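Local coordinates for ATP-dependent kinase YFH7 (Saccharomyces cerevisiae, PDB 2GA8), which acts as an ATP-dependent P-loop kinase that could be involved in assembly of the endoplasmic reticulum membrane, at residues 21-25 with 229-234; 73-77 with 201-205. One frame throughout, in Å; residues are numbered along the deposited sequence.

Contact 1: residues 21-25 with 229-234; sequences DNYRV and TFSQTI
Residues 21-25 form the irregular lead-in from helix 4-17 to strand 25-30, the central strand of the parallel sheet of this P-loop kinase fold. In 229-234, Thr229 leads into the short strand 230-231, paired with strand 65-66, and a type I beta turn from Ser231 to Ile234 follows, with an ST turn inside it (Thr233 N to Ser231 OG, 3.2 Å). The backbones stay apart, with Tyr23 CA and Phe230 CA nearest at 8.1 Å. Tyr23, at phi/psi -69/-34 between extended Asn22 and Arg24, bridges the gap with a t rotamer; its hydroxyl also bonds Lys258 O. Ile234 CG1 makes a CH-pi contact over one face of the Tyr23 ring, 4.1 Å from its centroid, while Thr229 O lies at the ring edge, 3.4 Å from Tyr23 CE1. Arg24 NH2 merely packs 3.8 Å from Ile234 CG2, while the Arg24 guanidinium hydrogen-bonds Thr205 OG1 and Thr260 O. Ser231 N donates to Tyr23 OH at 2.9 Å with an N-H...O angle of 161°.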
ATOM      1  N   ASP A  21      17.896   3.038  13.672  1.00 19.79           N
ATOM      2  CA  ASP A  21      17.987   1.789  12.919  1.00 19.21           C
ATOM      3  C   ASP A  21      17.179   1.740  11.630  1.00 18.50           C
ATOM      4  O   ASP A  21      17.498   0.971  10.720  1.00 17.18           O
ATOM      5  CB  ASP A  21      17.547   0.622  13.805  1.00 22.62           C
ATOM      6  CG  ASP A  21      18.394   0.486  15.052  1.00 26.37           C
ATOM      7  OD1 ASP A  21      19.619   0.299  14.915  1.00 28.68           O
ATOM      8  OD2 ASP A  21      17.834   0.567  16.166  1.00 29.70           O
ATOM      9  N   ASN A  22      16.128   2.546  11.550  1.00 15.40           N
ATOM     10  CA  ASN A  22      15.277   2.540  10.363  1.00 14.32           C
ATOM     11  C   ASN A  22      14.899   3.945   9.950  1.00 13.08           C
ATOM     12  O   ASN A  22      14.507   4.761  10.786  1.00 15.31           O
ATOM     13  CB  ASN A  22      13.989   1.748  10.626  1.00 13.28           C
ATOM     14  CG  ASN A  22      14.248   0.282  10.926  1.00 14.99           C
ATOM     15  OD1 ASN A  22      14.426  -0.112  12.081  1.00 15.36           O
ATOM     16  ND2 ASN A  22      14.268  -0.533   9.880  1.00 14.42           N
ATOM     17  N   TYR A  23      14.999   4.220   8.657  1.00 13.22           N
ATOM     18  CA  TYR A  23      14.652   5.537   8.142  1.00 13.57           C
ATOM     19  C   TYR A  23      13.149   5.767   8.250  1.00 13.19           C
ATOM     20  O   TYR A  23      12.687   6.890   8.466  1.00 14.08           O
ATOM     21  CB  TYR A  23      15.064   5.675   6.682  1.00 11.46           C
ATOM     22  CG  TYR A  23      14.916   7.093   6.189  1.00 12.19           C
ATOM     23  CD1 TYR A  23      15.791   8.086   6.621  1.00 11.38           C
ATOM     24  CD2 TYR A  23      13.880   7.452   5.327  1.00 10.59           C
ATOM     25  CE1 TYR A  23      15.641   9.396   6.211  1.00 11.53           C
ATOM     26  CE2 TYR A  23      13.720   8.770   4.908  1.00 11.94           C
ATOM     27  CZ  TYR A  23      14.608   9.734   5.357  1.00 11.66           C
ATOM     28  OH  TYR A  23      14.463  11.033   4.946  1.00 11.65           O
ATOM     29  N   ARG A  24      12.380   4.700   8.076  1.00 14.58           N
ATOM     30  CA  ARG A  24      10.938   4.812   8.170  1.00 15.37           C
ATOM     31  C   ARG A  24      10.319   3.574   8.795  1.00 16.02           C
ATOM     32  O   ARG A  24      10.907   2.492   8.779  1.00 16.18           O
ATOM     33  CB  ARG A  24      10.331   5.090   6.783  1.00 17.91           C
ATOM     34  CG  ARG A  24      10.978   4.326   5.642  1.00 18.01           C
ATOM     35  CD  ARG A  24      10.302   4.581   4.296  1.00 19.42           C
ATOM     36  NE  ARG A  24      10.295   5.989   3.906  1.00 17.39           N
ATOM     37  CZ  ARG A  24      10.528   6.432   2.673  1.00 13.76           C
ATOM     38  NH1 ARG A  24      10.801   5.582   1.693  1.00 15.50           N
ATOM     39  NH2 ARG A  24      10.462   7.728   2.410  1.00 14.18           N
ATOM     40  N   VAL A  25       9.145   3.745   9.386  1.00 14.37           N
ATOM     41  CA  VAL A  25       8.460   2.620   9.995  1.00 14.56           C
ATOM     42  C   VAL A  25       7.228   2.341   9.154  1.00 13.28           C
ATOM     43  O   VAL A  25       6.664   3.248   8.547  1.00 12.51           O
ATOM     44  CB  VAL A  25       8.054   2.925  11.446  1.00 17.57           C
ATOM     45  CG1 VAL A  25       9.304   3.204  12.279  1.00 20.52           C
ATOM     46  CG2 VAL A  25       7.110   4.101  11.487  1.00 19.51           C
ATOM     47  N   THR A 229      17.044  14.170  10.919  1.00 16.92           N
ATOM     48  CA  THR A 229      17.574  13.007  10.217  1.00 16.46           C
ATOM     49  C   THR A 229      17.001  12.674   8.839  1.00 16.21           C
ATOM     50  O   THR A 229      17.120  11.536   8.378  1.00 16.35           O
ATOM     51  CB  THR A 229      17.467  11.756  11.113  1.00 16.56           C
ATOM     52  OG1 THR A 229      16.114  11.598  11.556  1.00 14.50           O
ATOM     53  CG2 THR A 229      18.379  11.901  12.330  1.00 18.10           C
ATOM     54  N   PHE A 230      16.377  13.651   8.191  1.00 14.13           N
ATOM     55  CA  PHE A 230      15.848  13.445   6.851  1.00 13.97           C
ATOM     56  C   PHE A 230      17.083  13.265   5.974  1.00 14.80           C
ATOM     57  O   PHE A 230      18.137  13.844   6.259  1.00 13.88           O
ATOM     58  CB  PHE A 230      15.054  14.670   6.389  1.00 13.67           C
ATOM     59  CG  PHE A 230      13.722  14.831   7.068  1.00 13.59           C
ATOM     60  CD1 PHE A 230      12.712  13.884   6.887  1.00 11.23           C
ATOM     61  CD2 PHE A 230      13.459  15.952   7.854  1.00 11.84           C
ATOM     62  CE1 PHE A 230      11.460  14.055   7.476  1.00 11.68           C
ATOM     63  CE2 PHE A 230      12.209  16.132   8.446  1.00 12.31           C
ATOM     64  CZ  PHE A 230      11.206  15.183   8.257  1.00 11.54           C
ATOM     65  N   SER A 231      16.963  12.471   4.914  1.00 14.56           N
ATOM     66  CA  SER A 231      18.101  12.222   4.036  1.00 16.87           C
ATOM     67  C   SER A 231      17.874  12.607   2.576  1.00 16.86           C
ATOM     68  O   SER A 231      16.851  12.270   1.979  1.00 16.00           O
ATOM     69  CB  SER A 231      18.498  10.747   4.102  1.00 17.01           C
ATOM     70  OG  SER A 231      19.565  10.475   3.209  1.00 16.73           O
ATOM     71  N   GLN A 232      18.850  13.304   2.003  1.00 16.43           N
ATOM     72  CA  GLN A 232      18.769  13.727   0.612  1.00 16.94           C
ATOM     73  C   GLN A 232      18.893  12.531  -0.339  1.00 15.59           C
ATOM     74  O   GLN A 232      18.581  12.639  -1.522  1.00 17.56           O
ATOM     75  CB  GLN A 232      19.885  14.736   0.318  1.00 22.28           C
ATOM     76  CG  GLN A 232      19.757  15.453  -1.014  1.00 30.65           C
ATOM     77  CD  GLN A 232      18.464  16.243  -1.127  1.00 34.09           C
ATOM     78  OE1 GLN A 232      18.109  17.006  -0.227  1.00 37.69           O
ATOM     79  NE2 GLN A 232      17.758  16.068  -2.239  1.00 37.72           N
ATOM     80  N   THR A 233      19.332  11.391   0.180  1.00 14.90           N
ATOM     81  CA  THR A 233      19.518  10.200  -0.653  1.00 16.57           C
ATOM     82  C   THR A 233      18.246   9.432  -0.995  1.00 16.53           C
ATOM     83  O   THR A 233      18.277   8.537  -1.836  1.00 16.65           O
ATOM     84  CB  THR A 233      20.476   9.199   0.004  1.00 18.10           C
ATOM     85  OG1 THR A 233      19.881   8.689   1.204  1.00 19.88           O
ATOM     86  CG2 THR A 233      21.799   9.869   0.332  1.00 19.20           C
ATOM     87  N   ILE A 234      17.138   9.781  -0.350  1.00 14.55           N
ATOM     88  CA  ILE A 234      15.864   9.101  -0.576  1.00 15.26           C
ATOM     89  C   ILE A 234      15.054   9.790  -1.671  1.00 15.45           C
ATOM     90  O   ILE A 234      14.645  10.936  -1.521  1.00 17.16           O
ATOM     91  CB  ILE A 234      15.042   9.056   0.739  1.00 14.34           C
ATOM     92  CG1 ILE A 234      15.853   8.342   1.826  1.00 15.78           C
ATOM     93  CG2 ILE A 234      13.704   8.351   0.510  1.00 16.77           C
ATOM     94  CD1 ILE A 234      16.108   6.860   1.557  1.00 16.32           C
TER

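Contact 2: residues 73-77 with 201-205; sequences VNLVD and ILAKT
Lys204 governs the polar side of this contact through its all-trans side chain, with chi1 to chi4 each within 15° of 180°. It reaches from the helical segment 201-205 across to the irregular segment 73-77. There Lys204 NZ donates a short 2.5 Å hydrogen bond to Asn74 O and forms a salt bridge with Asp77 OD2 at 2.9 Å. Asp77 adopts chi1 p, bringing its carboxylate near Asn74 O, so that one ammonium group serves both acceptors. Val73 (chi1 t) lies beside the lysine chain, its CG1 4.3 Å from Lys204 CE. The backbone of 73-77 is extended at Val73 and Asn74, then bends at Leu75 (phi/psi -91/-25) and Val76 (-125/32). The closest CA pairs are Leu75-Ile201 at 5.8 Å and Val73-Thr205 at 7.5 Å. Segment 73-77, in the loop between strands 65-66 and 80-81, thus covers the C-terminal part of helix 192-206, whose Leu202 packs on strand 262-267 of the parallel P-loop kinase sheet. Leu75, in the mt rotamer, inserts its isobutyl group between Ile201 and Thr205, one helical turn apart: CD1 is 3.7 Å from Ile201 CG2, and CD2 is 3.5 Å from Thr205 CG2 and 4.1 Å from Lys204 CG. Ile201, also mt, brings CD1 to 4.1 Å from Val76 CG1. Ile136 of strand 134-136 touches Leu75, Val76 and Ile201. Thr205, chi1 p, hydrogen-bonds through OG1 to Leu202 O at 2.8 Å.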
ATOM      1  N   VAL A  73      20.001   6.497  -3.092  1.00 26.40           N
ATOM      2  CA  VAL A  73      19.829   5.070  -2.853  1.00 27.01           C
ATOM      3  C   VAL A  73      19.299   4.471  -4.153  1.00 27.01           C
ATOM      4  O   VAL A  73      18.346   4.993  -4.732  1.00 27.56           O
ATOM      5  CB  VAL A  73      18.803   4.801  -1.724  1.00 27.12           C
ATOM      6  CG1 VAL A  73      18.573   3.305  -1.566  1.00 27.78           C
ATOM      7  CG2 VAL A  73      19.303   5.396  -0.416  1.00 28.13           C
ATOM      8  N   ASN A  74      19.928   3.401  -4.628  1.00 28.10           N
ATOM      9  CA  ASN A  74      19.481   2.755  -5.860  1.00 29.86           C
ATOM     10  C   ASN A  74      18.417   1.751  -5.441  1.00 29.38           C
ATOM     11  O   ASN A  74      18.714   0.761  -4.779  1.00 28.93           O
ATOM     12  CB  ASN A  74      20.641   2.033  -6.549  1.00 32.11           C
ATOM     13  CG  ASN A  74      20.322   1.666  -7.985  1.00 34.53           C
ATOM     14  OD1 ASN A  74      19.272   1.091  -8.270  1.00 36.11           O
ATOM     15  ND2 ASN A  74      21.231   1.994  -8.897  1.00 35.32           N
ATOM     16  N   LEU A  75      17.175   2.005  -5.830  1.00 28.09           N
ATOM     17  CA  LEU A  75      16.089   1.130  -5.420  1.00 28.33           C
ATOM     18  C   LEU A  75      15.749  -0.025  -6.343  1.00 29.26           C
ATOM     19  O   LEU A  75      15.222  -1.040  -5.888  1.00 30.55           O
ATOM     20  CB  LEU A  75      14.838   1.970  -5.165  1.00 26.46           C
ATOM     21  CG  LEU A  75      15.055   3.045  -4.098  1.00 23.73           C
ATOM     22  CD1 LEU A  75      13.822   3.912  -3.977  1.00 25.96           C
ATOM     23  CD2 LEU A  75      15.393   2.379  -2.774  1.00 23.88           C
ATOM     24  N   VAL A  76      16.060   0.106  -7.626  1.00 28.66           N
ATOM     25  CA  VAL A  76      15.729  -0.956  -8.564  1.00 31.36           C
ATOM     26  C   VAL A  76      16.896  -1.493  -9.382  1.00 31.75           C
ATOM     27  O   VAL A  76      16.720  -1.912 -10.525  1.00 31.14           O
ATOM     28  CB  VAL A  76      14.609  -0.500  -9.520  1.00 32.45           C
ATOM     29  CG1 VAL A  76      13.332  -0.252  -8.730  1.00 34.92           C
ATOM     30  CG2 VAL A  76      15.028   0.766 -10.253  1.00 32.44           C
ATOM     31  N   ASP A  77      18.086  -1.488  -8.790  1.00 32.04           N
ATOM     32  CA  ASP A  77      19.272  -1.996  -9.466  1.00 33.99           C
ATOM     33  C   ASP A  77      19.176  -3.516  -9.625  1.00 32.32           C
ATOM     34  O   ASP A  77      19.743  -4.089 -10.553  1.00 32.50           O
ATOM     35  CB  ASP A  77      20.524  -1.637  -8.663  1.00 37.18           C
ATOM     36  CG  ASP A  77      20.445  -2.105  -7.221  1.00 39.91           C
ATOM     37  OD1 ASP A  77      20.338  -3.330  -6.997  1.00 42.40           O
ATOM     38  OD2 ASP A  77      20.486  -1.249  -6.312  1.00 42.86           O
ATOM     39  N   ILE A 201      11.071  -2.168  -2.060  1.00 11.75           N
ATOM     40  CA  ILE A 201      11.610  -0.826  -2.218  1.00 12.43           C
ATOM     41  C   ILE A 201      11.505  -0.102  -0.881  1.00 11.65           C
ATOM     42  O   ILE A 201      12.453   0.548  -0.437  1.00 10.85           O
ATOM     43  CB  ILE A 201      10.826  -0.047  -3.305  1.00 13.21           C
ATOM     44  CG1 ILE A 201      11.186  -0.604  -4.684  1.00 15.24           C
ATOM     45  CG2 ILE A 201      11.120   1.446  -3.209  1.00 14.30           C
ATOM     46  CD1 ILE A 201      10.389  -0.008  -5.821  1.00 19.41           C
ATOM     47  N   LEU A 202      10.352  -0.223  -0.230  1.00 10.83           N
ATOM     48  CA  LEU A 202      10.168   0.422   1.062  1.00 11.42           C
ATOM     49  C   LEU A 202      11.131  -0.129   2.110  1.00 11.49           C
ATOM     50  O   LEU A 202      11.699   0.625   2.904  1.00 14.03           O
ATOM     51  CB  LEU A 202       8.725   0.250   1.544  1.00 12.67           C
ATOM     52  CG  LEU A 202       7.670   0.993   0.722  1.00 12.96           C
ATOM     53  CD1 LEU A 202       6.282   0.680   1.268  1.00 15.67           C
ATOM     54  CD2 LEU A 202       7.943   2.492   0.786  1.00 16.07           C
ATOM     55  N   ALA A 203      11.314  -1.444   2.119  1.00 11.89           N
ATOM     56  CA  ALA A 203      12.213  -2.056   3.086  1.00 10.90           C
ATOM     57  C   ALA A 203      13.637  -1.576   2.850  1.00 11.45           C
ATOM     58  O   ALA A 203      14.393  -1.365   3.796  1.00 11.88           O
ATOM     59  CB  ALA A 203      12.145  -3.583   2.993  1.00 10.36           C
ATOM     60  N   LYS A 204      14.001  -1.401   1.584  1.00 11.49           N
ATOM     61  CA  LYS A 204      15.344  -0.938   1.263  1.00 13.07           C
ATOM     62  C   LYS A 204      15.531   0.504   1.727  1.00 13.27           C
ATOM     63  O   LYS A 204      16.605   0.864   2.209  1.00 14.44           O
ATOM     64  CB  LYS A 204      15.610  -1.047  -0.243  1.00 14.65           C
ATOM     65  CG  LYS A 204      17.042  -0.688  -0.631  1.00 18.81           C
ATOM     66  CD  LYS A 204      17.388  -1.151  -2.045  1.00 22.23           C
ATOM     67  CE  LYS A 204      18.856  -0.882  -2.353  1.00 26.30           C
ATOM     68  NZ  LYS A 204      19.274  -1.448  -3.666  1.00 28.85           N
ATOM     69  N   THR A 205      14.499   1.337   1.587  1.00 13.11           N
ATOM     70  CA  THR A 205      14.640   2.721   2.030  1.00 14.84           C
ATOM     71  C   THR A 205      14.642   2.797   3.553  1.00 16.78           C
ATOM     72  O   THR A 205      15.197   3.726   4.138  1.00 19.57           O
ATOM     73  CB  THR A 205      13.523   3.648   1.468  1.00 13.82           C
ATOM     74  OG1 THR A 205      12.227   3.146   1.817  1.00 15.25           O
ATOM     75  CG2 THR A 205      13.639   3.748  -0.038  1.00 14.71           C
TER

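How the contacts relate
From the N terminus, the chain leaves helix 4-17 through residues 21-25 and enters strand 25-30; after strand 65-66 it reaches residues 73-77. Helix 192-206 brings back residues 201-205 and closes the loop of contact 2. Residues 229-234 then close the wider loop of contact 1, inside which contact 2 is nested. The centres lie about 12 Å apart, yet the two contacts touch: Arg24 NH1 and Thr205 OG1 are 2.8 Å apart, and Thr233 O and Val73 N 3.0 Å apart, both probable hydrogen bonds. Together they tie the approach to the central sheet strand, the end of helix 192-206 and the two loops following paired strands 65-66 and 230-231.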